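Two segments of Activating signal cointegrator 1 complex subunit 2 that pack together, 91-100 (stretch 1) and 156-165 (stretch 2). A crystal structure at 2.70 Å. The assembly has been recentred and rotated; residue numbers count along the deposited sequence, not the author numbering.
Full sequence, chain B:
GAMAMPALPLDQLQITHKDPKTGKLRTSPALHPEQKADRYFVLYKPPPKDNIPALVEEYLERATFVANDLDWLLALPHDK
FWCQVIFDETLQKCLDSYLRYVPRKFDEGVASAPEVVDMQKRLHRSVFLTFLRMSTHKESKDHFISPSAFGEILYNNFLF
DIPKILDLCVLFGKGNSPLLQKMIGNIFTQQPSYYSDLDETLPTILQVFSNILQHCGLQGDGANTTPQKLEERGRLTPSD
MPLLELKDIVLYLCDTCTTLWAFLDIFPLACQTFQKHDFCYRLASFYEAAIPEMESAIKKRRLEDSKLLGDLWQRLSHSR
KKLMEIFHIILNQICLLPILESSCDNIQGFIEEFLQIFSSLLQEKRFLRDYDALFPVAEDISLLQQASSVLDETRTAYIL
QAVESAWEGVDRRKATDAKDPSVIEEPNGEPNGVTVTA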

# COMPACT_ATOMS: atom_id res chain seq x y z
N LEU B 91 11.75 -6.45 -7.76
CA LEU B 91 10.36 -6.63 -7.36
C LEU B 91 10.11 -6.11 -5.95
O LEU B 91 9.21 -5.28 -5.72
CB LEU B 91 9.99 -8.10 -7.47
CG LEU B 91 8.75 -8.62 -6.74
CD1 LEU B 91 7.53 -7.80 -7.09
CD2 LEU B 91 8.55 -10.03 -7.19
N GLN B 92 10.88 -6.61 -4.97
CA GLN B 92 10.67 -6.20 -3.59
C GLN B 92 10.90 -4.71 -3.42
O GLN B 92 10.16 -4.04 -2.69
CB GLN B 92 11.57 -7.00 -2.65
CG GLN B 92 11.44 -6.61 -1.18
CD GLN B 92 12.43 -5.55 -0.75
OE1 GLN B 92 12.14 -4.71 0.11
NE2 GLN B 92 13.62 -5.58 -1.35
N LYS B 93 11.91 -4.16 -4.09
CA LYS B 93 12.17 -2.73 -3.97
C LYS B 93 11.05 -1.91 -4.60
O LYS B 93 10.70 -0.84 -4.11
CB LYS B 93 13.52 -2.39 -4.60
CG LYS B 93 14.65 -3.27 -4.08
CD LYS B 93 15.96 -2.53 -4.02
CE LYS B 93 16.06 -1.51 -5.14
NZ LYS B 93 17.47 -1.09 -5.36
N CYS B 94 10.44 -2.43 -5.67
CA CYS B 94 9.28 -1.77 -6.26
C CYS B 94 8.11 -1.74 -5.29
O CYS B 94 7.44 -0.71 -5.13
CB CYS B 94 8.90 -2.47 -7.57
SG CYS B 94 7.27 -2.05 -8.26
N LEU B 95 7.85 -2.87 -4.62
CA LEU B 95 6.74 -2.91 -3.67
C LEU B 95 7.01 -2.01 -2.46
O LEU B 95 6.11 -1.31 -1.98
CB LEU B 95 6.48 -4.34 -3.23
CG LEU B 95 5.89 -5.27 -4.29
CD1 LEU B 95 6.24 -6.72 -4.01
CD2 LEU B 95 4.39 -5.10 -4.38
N ASP B 96 8.26 -2.01 -1.97
CA ASP B 96 8.64 -1.07 -0.92
C ASP B 96 8.41 0.37 -1.36
O ASP B 96 7.93 1.20 -0.58
CB ASP B 96 10.10 -1.29 -0.53
CG ASP B 96 10.47 -0.62 0.78
OD1 ASP B 96 10.29 0.61 0.90
OD2 ASP B 96 10.95 -1.33 1.69
N SER B 97 8.75 0.68 -2.62
CA SER B 97 8.55 2.03 -3.14
C SER B 97 7.08 2.42 -3.08
O SER B 97 6.73 3.51 -2.61
CB SER B 97 9.04 2.11 -4.59
OG SER B 97 10.18 1.31 -4.78
N TYR B 98 6.21 1.53 -3.58
CA TYR B 98 4.78 1.83 -3.56
C TYR B 98 4.29 2.04 -2.14
O TYR B 98 3.67 3.06 -1.83
CB TYR B 98 3.98 0.73 -4.26
CG TYR B 98 2.48 0.97 -4.21
CD1 TYR B 98 1.85 1.77 -5.16
CD2 TYR B 98 1.70 0.40 -3.22
CE1 TYR B 98 0.48 2.00 -5.12
CE2 TYR B 98 0.32 0.62 -3.17
CZ TYR B 98 -0.28 1.42 -4.12
OH TYR B 98 -1.64 1.64 -4.07
N LEU B 99 4.59 1.10 -1.24
CA LEU B 99 4.11 1.22 0.14
C LEU B 99 4.61 2.51 0.79
O LEU B 99 3.86 3.19 1.49
CB LEU B 99 4.54 0.01 0.95
CG LEU B 99 3.82 -1.31 0.67
CD1 LEU B 99 4.37 -2.42 1.56
CD2 LEU B 99 2.32 -1.17 0.85
N ARG B 100 5.88 2.86 0.55
CA ARG B 100 6.45 4.03 1.20
C ARG B 100 5.83 5.32 0.68
O ARG B 100 5.60 6.25 1.45
CB ARG B 100 7.97 4.05 0.99
CG ARG B 100 8.65 5.33 1.46
CD ARG B 100 10.17 5.21 1.40
NE ARG B 100 10.84 6.30 2.11
CZ ARG B 100 12.16 6.37 2.29
NH1 ARG B 100 12.95 5.42 1.81
NH2 ARG B 100 12.68 7.40 2.95
N ASN B 156 13.46 -13.03 5.29
CA ASN B 156 14.89 -12.83 5.06
C ASN B 156 15.24 -12.49 3.64
O ASN B 156 16.40 -12.28 3.34
CB ASN B 156 15.77 -14.07 5.35
CG ASN B 156 16.53 -13.86 6.58
OD1 ASN B 156 17.26 -12.84 6.71
ND2 ASN B 156 16.39 -14.70 7.52
N ASN B 157 14.30 -12.48 2.73
CA ASN B 157 14.42 -11.71 1.52
C ASN B 157 13.73 -10.36 1.67
O ASN B 157 13.20 -9.86 0.69
CB ASN B 157 13.87 -12.54 0.37
CG ASN B 157 14.56 -13.90 0.32
OD1 ASN B 157 15.65 -14.03 -0.24
ND2 ASN B 157 13.93 -14.93 0.88
N PHE B 158 13.71 -9.80 2.89
CA PHE B 158 13.14 -8.47 3.17
C PHE B 158 11.72 -8.32 2.60
O PHE B 158 11.25 -7.21 2.34
CB PHE B 158 14.04 -7.34 2.66
CG PHE B 158 15.20 -7.03 3.57
CD1 PHE B 158 15.02 -6.30 4.74
CD2 PHE B 158 16.48 -7.48 3.26
CE1 PHE B 158 16.09 -6.02 5.59
CE2 PHE B 158 17.55 -7.21 4.10
CZ PHE B 158 17.35 -6.48 5.26
N LEU B 159 11.03 -9.45 2.44
CA LEU B 159 9.68 -9.43 1.88
C LEU B 159 8.71 -8.70 2.80
O LEU B 159 7.76 -8.07 2.33
CB LEU B 159 9.19 -10.86 1.64
CG LEU B 159 9.97 -11.71 0.63
CD1 LEU B 159 9.25 -13.03 0.37
CD2 LEU B 159 10.20 -10.95 -0.67
N PHE B 160 8.93 -8.78 4.11
CA PHE B 160 8.11 -8.09 5.09
C PHE B 160 9.03 -7.37 6.06
O PHE B 160 9.79 -8.01 6.80
CB PHE B 160 7.18 -9.06 5.83
CG PHE B 160 5.96 -9.48 5.03
CD1 PHE B 160 4.82 -8.69 5.02
CD2 PHE B 160 5.96 -10.66 4.32
CE1 PHE B 160 3.70 -9.08 4.31
CE2 PHE B 160 4.84 -11.06 3.61
CZ PHE B 160 3.71 -10.26 3.60
N ASP B 161 8.99 -6.05 6.04
CA ASP B 161 9.58 -5.24 7.09
C ASP B 161 8.55 -5.03 8.19
O ASP B 161 7.41 -5.49 8.11
CB ASP B 161 10.02 -3.88 6.54
CG ASP B 161 11.35 -3.94 5.84
OD1 ASP B 161 12.04 -4.97 5.98
OD2 ASP B 161 11.69 -2.96 5.15
N ILE B 162 8.95 -4.31 9.23
CA ILE B 162 7.97 -3.76 10.16
C ILE B 162 7.36 -2.52 9.51
O ILE B 162 6.13 -2.37 9.53
CB ILE B 162 8.60 -3.45 11.53
CG1 ILE B 162 8.77 -4.75 12.32
CG2 ILE B 162 7.71 -2.50 12.31
CD1 ILE B 162 7.46 -5.42 12.71
N PRO B 163 8.14 -1.60 8.91
CA PRO B 163 7.51 -0.48 8.19
C PRO B 163 6.51 -0.93 7.14
O PRO B 163 5.43 -0.34 7.04
CB PRO B 163 8.70 0.26 7.57
CG PRO B 163 9.82 -0.02 8.47
CD PRO B 163 9.60 -1.40 9.00
N LYS B 164 6.84 -1.96 6.36
CA LYS B 164 5.91 -2.41 5.33
C LYS B 164 4.62 -2.94 5.94
O LYS B 164 3.55 -2.79 5.35
CB LYS B 164 6.55 -3.48 4.45
CG LYS B 164 7.77 -3.01 3.71
CD LYS B 164 8.67 -4.18 3.37
CE LYS B 164 8.53 -4.58 1.93
NZ LYS B 164 9.63 -3.99 1.12
N ILE B 165 4.69 -3.55 7.12
CA ILE B 165 3.47 -4.03 7.76
C ILE B 165 2.60 -2.86 8.20
O ILE B 165 1.38 -2.86 7.99
CB ILE B 165 3.82 -4.96 8.94
CG1 ILE B 165 4.37 -6.29 8.41
CG2 ILE B 165 2.61 -5.17 9.82
CD1 ILE B 165 5.02 -7.14 9.48

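Two carboxylates face each other across this contact with no hydrogen bond between them: D96 OD2 lies 3.9 Å from D161 OD2, a proximity of like charges. K164 forms a salt bridge with one of the two, D96, but none with D161, whose OD2 is 4.6 Å from K164 NZ. K164 with Q92 and D96 illustrates a general rule, that a buried lysine can join several acceptors through one ammonium group. The salt bridge, K164 NZ to D96 OD2 at 3.0 Å, is also a hydrogen bond, and K164 NZ donates a second to Q92 OE1 at 2.8 Å. The two acceptors are one helical turn apart on stretch 1, where D96 N bonds to Q92 O at 2.9 Å, so one ammonium group can reach both.

The CA-to-CB bond of K164 points sideways, yet the end of the chain comes nearer to the helix; chi3 (102°) and chi4 (98°) both lie between wells. Its aliphatic portion is used as well, since L99 CD1 packs against K164 CB at 3.8 Å. Q92, whose CA-to-CB bond points toward stretch 2, also approaches the loop before K164: its OE1 lies 3.5 Å from F158 O, but both atoms are acceptors and no hydrogen bond results. The polar link therefore rests on K164, within a modest 305 Å² of buried surface.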